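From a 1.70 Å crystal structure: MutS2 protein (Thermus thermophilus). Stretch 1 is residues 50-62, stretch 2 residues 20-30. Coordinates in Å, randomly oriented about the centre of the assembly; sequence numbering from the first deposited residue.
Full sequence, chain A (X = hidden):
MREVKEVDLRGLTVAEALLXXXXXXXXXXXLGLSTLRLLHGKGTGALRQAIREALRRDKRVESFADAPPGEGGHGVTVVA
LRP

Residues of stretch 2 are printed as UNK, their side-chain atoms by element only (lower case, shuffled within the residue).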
ATOM      1  N   ALA A  50       2.522  -9.841   0.743  1.00  5.52           N
ATOM      2  CA  ALA A  50       2.349  -9.827  -0.708  1.00  5.72           C
ATOM      3  C   ALA A  50       2.451  -8.410  -1.257  1.00  5.42           C
ATOM      4  O   ALA A  50       3.086  -8.173  -2.283  1.00  5.39           O
ATOM      5  CB  ALA A  50       1.021 -10.464  -1.110  1.00  6.01           C
ATOM      6  N   ILE A  51       1.840  -7.463  -0.546  1.00  4.57           N
ATOM      7  CA  ILE A  51       1.909  -6.054  -0.935  1.00  4.09           C
ATOM      8  C   ILE A  51       3.346  -5.493  -0.887  1.00  4.30           C
ATOM      9  O   ILE A  51       3.808  -4.841  -1.846  1.00  4.02           O
ATOM     10  CB  ILE A  51       0.954  -5.209  -0.085  1.00  3.96           C
ATOM     11  CG1 ILE A  51      -0.483  -5.555  -0.447  1.00  3.40           C
ATOM     12  CG2 ILE A  51       1.243  -3.694  -0.290  1.00  3.95           C
ATOM     13  CD1 ILE A  51      -1.515  -5.060   0.569  1.00  4.60           C
ATOM     14  N   ARG A  52       4.061  -5.752   0.200  1.00  4.99           N
ATOM     15  CA  ARG A  52       5.436  -5.259   0.302  1.00  5.37           C
ATOM     16  C   ARG A  52       6.289  -5.781  -0.853  1.00  5.71           C
ATOM     17  O   ARG A  52       7.036  -5.016  -1.464  1.00  5.84           O
ATOM     18  CB  ARG A  52       6.062  -5.628   1.645  1.00  5.60           C
ATOM     19  CG  ARG A  52       5.486  -4.813   2.805  1.00  4.95           C
ATOM     20  CD  ARG A  52       5.850  -5.397   4.176  1.00  5.16           C
ATOM     21  NE  ARG A  52       7.284  -5.369   4.481  1.00  6.11           N
ATOM     22  CZ  ARG A  52       7.939  -4.313   4.982  1.00  7.48           C
ATOM     23  NH1 ARG A  52       7.320  -3.158   5.203  1.00  6.26           N
ATOM     24  NH2 ARG A  52       9.230  -4.419   5.269  1.00  7.42           N
ATOM     25  N   GLU A  53       6.147  -7.063  -1.183  1.00  5.84           N
ATOM     26  CA  GLU A  53       6.934  -7.618  -2.291  1.00  6.98           C
ATOM     27  C   GLU A  53       6.549  -6.990  -3.650  1.00  7.00           C
ATOM     28  O   GLU A  53       7.415  -6.657  -4.479  1.00  7.11           O
ATOM     29  CB  GLU A  53       6.846  -9.150  -2.306  1.00  7.96           C
ATOM     30  CG  GLU A  53       7.763  -9.799  -3.347  1.00 10.22           C
ATOM     31  CD  GLU A  53       9.271  -9.644  -3.086  1.00 13.62           C
ATOM     32  OE1 GLU A  53       9.705  -9.197  -2.001  1.00 12.09           O
ATOM     33  OE2 GLU A  53      10.047 -10.008  -4.006  1.00 15.76           O
ATOM     34  N   ALA A  54       5.247  -6.786  -3.868  1.00  6.18           N
ATOM     35  CA  ALA A  54       4.799  -6.088  -5.077  1.00  6.26           C
ATOM     36  C   ALA A  54       5.399  -4.676  -5.179  1.00  6.38           C
ATOM     37  O   ALA A  54       5.829  -4.228  -6.268  1.00  6.62           O
ATOM     38  CB  ALA A  54       3.282  -6.036  -5.126  1.00  6.60           C
ATOM     39  N   LEU A  55       5.463  -3.982  -4.040  1.00  5.39           N
ATOM     40  CA  LEU A  55       5.979  -2.604  -4.009  1.00  4.82           C
ATOM     41  C   LEU A  55       7.470  -2.562  -4.323  1.00  4.57           C
ATOM     42  O   LEU A  55       7.931  -1.630  -4.982  1.00  5.37           O
ATOM     43  CB  LEU A  55       5.712  -1.957  -2.652  1.00  4.39           C
ATOM     44  CG  LEU A  55       4.241  -1.696  -2.315  1.00  4.25           C
ATOM     45  CD1 LEU A  55       4.085  -1.245  -0.855  1.00  4.94           C
ATOM     46  CD2 LEU A  55       3.568  -0.674  -3.288  1.00  5.85           C
ATOM     47  N   ARG A  56       8.208  -3.567  -3.859  1.00  5.11           N
ATOM     48  CA  ARG A  56       9.633  -3.685  -4.209  1.00  5.39           C
ATOM     49  C   ARG A  56       9.858  -3.690  -5.712  1.00  6.55           C
ATOM     50  O   ARG A  56      10.862  -3.136  -6.189  1.00  6.79           O
ATOM     51  CB  ARG A  56      10.272  -4.947  -3.603  1.00  4.94           C
ATOM     52  CG  ARG A  56      10.306  -4.883  -2.073  1.00  4.99           C
ATOM     53  CD  ARG A  56      11.151  -6.002  -1.467  1.00  6.23           C
ATOM     54  NE  ARG A  56      11.088  -5.842  -0.016  1.00  7.27           N
ATOM     55  CZ  ARG A  56      10.249  -6.504   0.780  1.00  7.70           C
ATOM     56  NH1 ARG A  56       9.428  -7.424   0.285  1.00  8.03           N
ATOM     57  NH2 ARG A  56      10.223  -6.226   2.079  1.00  7.02           N
ATOM     58  N   ARG A  57       8.918  -4.286  -6.452  1.00  7.76           N
ATOM     59  CA  ARG A  57       9.053  -4.460  -7.901  1.00  8.56           C
ATOM     60  C   ARG A  57       8.422  -3.326  -8.702  1.00  9.24           C
ATOM     61  O   ARG A  57       8.543  -3.276  -9.934  1.00  9.44           O
ATOM     62  CB  ARG A  57       8.393  -5.785  -8.313  1.00  9.06           C
ATOM     63  CG  ARG A  57       8.978  -7.008  -7.661  1.00 11.48           C
ATOM     64  CD  ARG A  57       8.028  -8.191  -7.718  1.00 17.44           C
ATOM     65  NE  ARG A  57       8.070  -8.913  -8.986  1.00 26.07           N
ATOM     66  CZ  ARG A  57       7.312  -8.640 -10.049  1.00 28.61           C
ATOM     67  NH1 ARG A  57       6.438  -7.638 -10.022  1.00 30.96           N
ATOM     68  NH2 ARG A  57       7.427  -9.380 -11.146  1.00 30.05           N
ATOM     69  N   ASP A  58       7.769  -2.397  -8.007  1.00  8.76           N
ATOM     70  CA  ASP A  58       6.952  -1.386  -8.665  1.00  9.22           C
ATOM     71  C   ASP A  58       7.703  -0.080  -8.932  1.00  9.89           C
ATOM     72  O   ASP A  58       8.108   0.621  -8.004  1.00  9.23           O
ATOM     73  CB  ASP A  58       5.687  -1.121  -7.846  1.00  8.86           C
ATOM     74  CG  ASP A  58       4.573  -0.523  -8.684  1.00  9.77           C
ATOM     75  OD1 ASP A  58       4.813   0.486  -9.380  1.00 11.14           O
ATOM     76  OD2 ASP A  58       3.456  -1.086  -8.679  1.00 11.37           O
ATOM     77  N   LYS A  59       7.872   0.251 -10.210  1.00 10.81           N
ATOM     78  CA  LYS A  59       8.634   1.448 -10.591  1.00 11.55           C
ATOM     79  C   LYS A  59       7.967   2.791 -10.239  1.00 11.23           C
ATOM     80  O   LYS A  59       8.582   3.855 -10.412  1.00 11.51           O
ATOM     81  CB  LYS A  59       9.012   1.383 -12.071  1.00 12.49           C
ATOM     82  CG  LYS A  59      10.056   0.308 -12.339  1.00 16.12           C
ATOM     83  CD  LYS A  59      10.394   0.192 -13.818  1.00 20.44           C
ATOM     84  CE  LYS A  59      11.562  -0.775 -14.031  1.00 23.28           C
ATOM     85  NZ  LYS A  59      11.176  -2.175 -13.713  1.00 25.13           N
ATOM     86  N   ARG A  60       6.726   2.741  -9.754  1.00  9.56           N
ATOM     87  CA  ARG A  60       6.020   3.939  -9.299  1.00  9.28           C
ATOM     88  C   ARG A  60       6.352   4.302  -7.861  1.00  9.23           C
ATOM     89  O   ARG A  60       5.939   5.358  -7.378  1.00 10.46           O
ATOM     90  CB  ARG A  60       4.512   3.759  -9.427  1.00  9.45           C
ATOM     91  CG  ARG A  60       4.068   3.695 -10.876  1.00  8.06           C
ATOM     92  CD  ARG A  60       2.649   3.207 -10.999  1.00  9.27           C
ATOM     93  NE  ARG A  60       2.505   1.848 -10.475  1.00  7.67           N
ATOM     94  CZ  ARG A  60       1.408   1.110 -10.615  1.00  8.52           C
ATOM     95  NH1 ARG A  60       0.367   1.607 -11.276  1.00 10.06           N
ATOM     96  NH2 ARG A  60       1.348  -0.115 -10.105  1.00  9.51           N
ATOM     97  N   VAL A  61       7.075   3.410  -7.185  1.00  8.17           N
ATOM     98  CA  VAL A  61       7.332   3.534  -5.745  1.00  7.88           C
ATOM     99  C   VAL A  61       8.759   4.009  -5.493  1.00  8.01           C
ATOM    100  O   VAL A  61       9.721   3.429  -6.008  1.00  8.38           O
ATOM    101  CB  VAL A  61       7.114   2.172  -5.029  1.00  7.52           C
ATOM    102  CG1 VAL A  61       7.490   2.245  -3.551  1.00  8.43           C
ATOM    103  CG2 VAL A  61       5.682   1.696  -5.206  1.00  7.23           C
ATOM    104  N   GLU A  62       8.890   5.061  -4.687  1.00  8.10           N
ATOM    105  CA  GLU A  62      10.201   5.493  -4.220  1.00  9.53           C
ATOM    106  C   GLU A  62      10.620   4.681  -2.992  1.00  9.27           C
ATOM    107  O   GLU A  62      11.720   4.137  -2.942  1.00  9.71           O
ATOM    108  CB  GLU A  62      10.205   6.976  -3.915  1.00 10.40           C
ATOM    109  CG  GLU A  62      11.573   7.472  -3.497  1.00 15.90           C
ATOM    110  CD  GLU A  62      11.655   8.968  -3.462  1.00 22.20           C
ATOM    111  OE1 GLU A  62      11.005   9.572  -2.575  1.00 24.36           O
ATOM    112  OE2 GLU A  62      12.385   9.527  -4.316  1.00 24.80           O
ATOM    113  N   UNK A  20      -5.989  -4.020  -6.664  1.00  6.28           N
ATOM    114  CA  UNK A  20      -6.372  -2.712  -6.160  1.00  6.48           C
ATOM    115  C   UNK A  20      -5.162  -1.845  -5.863  1.00  6.16           C
ATOM    116  O   UNK A  20      -5.204  -0.635  -6.086  1.00  6.56           O
ATOM    117  o   UNK A  20      -9.004  -0.943  -6.325  1.00 19.79           O
ATOM    118  c   UNK A  20      -8.256  -0.496  -5.434  1.00 16.71           C
ATOM    119  c   UNK A  20      -7.312  -2.819  -4.949  1.00  6.88           C
ATOM    120  o   UNK A  20      -7.901   0.712  -5.383  1.00 19.08           O
ATOM    121  c   UNK A  20      -7.757  -1.467  -4.370  1.00 11.78           C
ATOM    122  N   UNK A  21      -4.089  -2.442  -5.350  1.00  5.72           N
ATOM    123  CA  UNK A  21      -2.865  -1.666  -5.114  1.00  5.41           C
ATOM    124  C   UNK A  21      -2.325  -1.076  -6.422  1.00  5.96           C
ATOM    125  O   UNK A  21      -1.960   0.099  -6.481  1.00  6.82           O
ATOM    126  c   UNK A  21      -2.226  -2.703  -2.931  1.00  5.54           C
ATOM    127  c   UNK A  21      -1.789  -2.484  -4.380  1.00  5.48           C
ATOM    128  c   UNK A  21      -0.441  -1.770  -4.430  1.00  4.57           C
ATOM    129  N   UNK A  22      -2.313  -1.881  -7.472  1.00  6.09           N
ATOM    130  CA  UNK A  22      -1.879  -1.418  -8.789  1.00  6.50           C
ATOM    131  C   UNK A  22      -2.706  -0.203  -9.244  1.00  7.36           C
ATOM    132  O   UNK A  22      -2.142   0.804  -9.692  1.00  7.54           O
ATOM    133  c   UNK A  22      -1.675  -2.150 -11.205  1.00  8.82           C
ATOM    134  o   UNK A  22      -2.509  -2.430 -12.103  1.00 13.56           O
ATOM    135  c   UNK A  22      -1.989  -2.572  -9.789  1.00  7.17           C
ATOM    136  o   UNK A  22      -0.605  -1.543 -11.428  1.00 10.37           O
ATOM    137  N   UNK A  23      -4.026  -0.285  -9.072  1.00  7.47           N
ATOM    138  CA  UNK A  23      -4.923   0.817  -9.425  1.00  7.85           C
ATOM    139  C   UNK A  23      -4.712   2.044  -8.543  1.00  7.54           C
ATOM    140  O   UNK A  23      -4.676   3.189  -9.037  1.00  7.72           O
ATOM    141  c   UNK A  23      -7.081   1.748 -11.418  1.00 18.39           C
ATOM    142  c   UNK A  23      -6.386   0.366  -9.384  1.00  8.85           C
ATOM    143  c   UNK A  23      -7.351   1.409  -9.946  1.00 12.63           C
ATOM    144  o   UNK A  23      -6.604   0.905 -12.192  1.00 21.71           O
ATOM    145  n   UNK A  23      -7.392   2.993 -11.808  1.00 18.74           N
ATOM    146  N   UNK A  24      -4.570   1.820  -7.236  1.00  6.39           N
ATOM    147  CA  UNK A  24      -4.392   2.934  -6.307  1.00  6.64           C
ATOM    148  C   UNK A  24      -3.080   3.686  -6.558  1.00  6.19           C
ATOM    149  O   UNK A  24      -3.041   4.915  -6.436  1.00  6.90           O
ATOM    150  c   UNK A  24      -4.472   2.440  -4.864  1.00  6.73           C
ATOM    151  N   UNK A  25      -2.014   2.961  -6.911  1.00  6.26           N
ATOM    152  CA  UNK A  25      -0.726   3.603  -7.229  1.00  5.70           C
ATOM    153  C   UNK A  25      -0.884   4.417  -8.510  1.00  6.31           C
ATOM    154  O   UNK A  25      -0.420   5.561  -8.594  1.00  6.76           O
ATOM    155  c   UNK A  25       0.382   2.556  -7.411  1.00  6.10           C
ATOM    156  c   UNK A  25       1.649   0.612  -6.442  1.00  7.61           C
ATOM    157  c   UNK A  25       1.627   2.824  -5.241  1.00  7.32           C
ATOM    158  c   UNK A  25       0.830   1.865  -6.116  1.00  4.76           C
ATOM    159  N   UNK A  26      -1.589   3.841  -9.483  1.00  6.31           N
ATOM    160  CA  UNK A  26      -1.822   4.547 -10.746  1.00  7.59           C
ATOM    161  C   UNK A  26      -2.566   5.865 -10.501  1.00  7.71           C
ATOM    162  O   UNK A  26      -2.181   6.920 -11.026  1.00  7.50           O
ATOM    163  c   UNK A  26      -2.608   4.183 -13.178  1.00 10.58           C
ATOM    164  o   UNK A  26      -1.167   4.748 -15.003  1.00 16.35           O
ATOM    165  c   UNK A  26      -1.235   4.211 -13.864  1.00 13.28           C
ATOM    166  c   UNK A  26      -2.603   3.662 -11.722  1.00  7.52           C
ATOM    167  o   UNK A  26      -0.227   3.689 -13.326  1.00 14.34           O
ATOM    168  N   UNK A  27      -3.623   5.800  -9.696  1.00  8.02           N
ATOM    169  CA  UNK A  27      -4.447   6.967  -9.421  1.00  9.15           C
ATOM    170  C   UNK A  27      -3.683   7.999  -8.592  1.00  9.01           C
ATOM    171  O   UNK A  27      -3.789   9.201  -8.832  1.00  9.39           O
ATOM    172  c   UNK A  27      -5.761   6.555  -8.740  1.00  8.54           C
ATOM    173  c   UNK A  27      -7.982   5.336  -9.096  1.00 11.27           C
ATOM    174  o   UNK A  27      -8.669   4.518  -9.745  1.00 16.08           O
ATOM    175  o   UNK A  27      -8.343   5.800  -8.000  1.00 16.03           O
ATOM    176  c   UNK A  27      -6.670   5.796  -9.709  1.00 10.27           C
ATOM    177  N   UNK A  28      -2.903   7.532  -7.627  1.00  8.90           N
ATOM    178  CA  UNK A  28      -2.151   8.438  -6.754  1.00  8.62           C
ATOM    179  C   UNK A  28      -1.135   9.229  -7.581  1.00  9.14           C
ATOM    180  O   UNK A  28      -1.029  10.447  -7.420  1.00  8.85           O
ATOM    181  c   UNK A  28      -1.459   7.669  -5.629  1.00  9.15           C
ATOM    182  N   UNK A  29      -0.435   8.558  -8.494  1.00  9.38           N
ATOM    183  CA  UNK A  29       0.499   9.258  -9.392  1.00 10.57           C
ATOM    184  C   UNK A  29      -0.219  10.166 -10.406  1.00 10.49           C
ATOM    185  O   UNK A  29       0.274  11.259 -10.720  1.00 10.65           O
ATOM    186  n   UNK A  29       4.579   8.544 -10.455  1.00 24.92           N
ATOM    187  n   UNK A  29       3.758   8.355 -12.607  1.00 27.64           N
ATOM    188  c   UNK A  29       2.567   7.808  -9.174  1.00 14.89           C
ATOM    189  c   UNK A  29       3.834   7.396  -9.930  1.00 20.86           C
ATOM    190  n   UNK A  29       5.242  10.029 -12.087  1.00 27.59           N
ATOM    191  c   UNK A  29       4.523   8.975 -11.715  1.00 26.71           C
ATOM    192  c   UNK A  29       1.435   8.283 -10.105  1.00 11.63           C
ATOM    193  N   UNK A  30      -1.376   9.722 -10.889  1.00 10.35           N
ATOM    194  CA  UNK A  30      -2.189  10.513 -11.834  1.00 10.19           C
ATOM    195  C   UNK A  30      -2.616  11.829 -11.185  1.00 10.45           C
ATOM    196  O   UNK A  30      -2.681  12.866 -11.856  1.00  9.92           O
ATOM    197  c   UNK A  30      -3.433   9.716 -12.308  1.00 10.04           C
TER

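Stretch 2 is helical throughout. From position 24 on, each backbone N-H bonds to the carbonyl four residues back.

Position 20 has three side-chain carbons, the third carrying two oxygens. That is a glutamate. Glu-20 does not touch stretch 1.

Position 21 has three side-chain carbons. The first carries the other two, a fork directly at CB. One branch carbon lies 4.2 Å from Ile-51 CG1, the other 4.3 Å from Leu-55 CD2. The residue is valine. Val-21 points toward stretch 1 and is buried. The branch near Ile-51 is CG2, and the one near Leu-55 is CG1.

Position 22 has two carbons, the second carrying two oxygens. One oxygen is 2.8 Å from Arg-60 NH2. This short carboxylate is aspartate. CA-to-CB of Asp-22 points sideways, but the end of the side chain comes nearer, and OD1 forms a salt bridge with that NH2.

Position 23 has three carbons, the third carrying one oxygen and one nitrogen. The terminal amide identifies glutamine. Gln-23 points away from stretch 1. Its amide nitrogen instead donates to an oxygen of position 27.

Position 24 has one carbon, CB, and is alanine. Ala-24 is buried but makes no contact with stretch 1.

Position 25 has four carbons, forked at the second. One end carbon lies 3.9 Å from Leu-55 CD2 and 3.3 Å from Asp-58 OD2, the other 4.2 Å from Val-61 CG2. CB sits over one face of the Arg-60 guanidinium, 3.7 Å from CZ. The fork beyond CB means leucine. Leu-25 points toward stretch 1. Its CD1 is the end near Leu-55 and Asp-58, its CD2 the end near Val-61.

Position 26 has three carbons, the third carrying two oxygens. One oxygen is 3.0 Å from Arg-60 NH1. The chain is one carbon longer than that of Asp-22, so this is glutamate. OE1 of Glu-26 makes a salt bridge with that nitrogen.

Position 27 has the same three carbons and two oxygens and is also glutamate. Glu-27 points away from stretch 1. Its OE2 accepts the bond from Gln-23 NE2, at 2.9 Å.

Position 28 has one carbon and is alanine. Ala-28 is buried and out of reach of stretch 1.

Position 29 has three carbons, a nitrogen, then a carbon carrying two more nitrogens. The third carbon lies 3.7 Å from Arg-60 CB. This guanidinium chain is arginine. Arg-29 NE and NH2 are hydrogen-bonded elsewhere in the structure.

Position 30 has one carbon and is alanine. Ala-30 is exposed and does not touch stretch 1.

The contact joins an apolar patch to a charged cluster. Val-21 and Leu-25, one helical turn apart, meet Ile-51, Leu-55 and Val-61. Beside them, Arg-60 reaches across from the type I turn of residues 58 to 61. Asp-58 holds it from its own stretch: OD1 accepts from Arg-60 NE at 2.9 Å and OD2 from Arg-60 NH2 at 2.7 Å. Asp-22 and Glu-26 meet the guanidinium at its edge, near its plane, leaving a face for Leu-25. Arg-60 NH1 also donates a weak bond to Asp-22 O, at 3.1 Å.

Stretch 2 20-30: EVDQALEEARA
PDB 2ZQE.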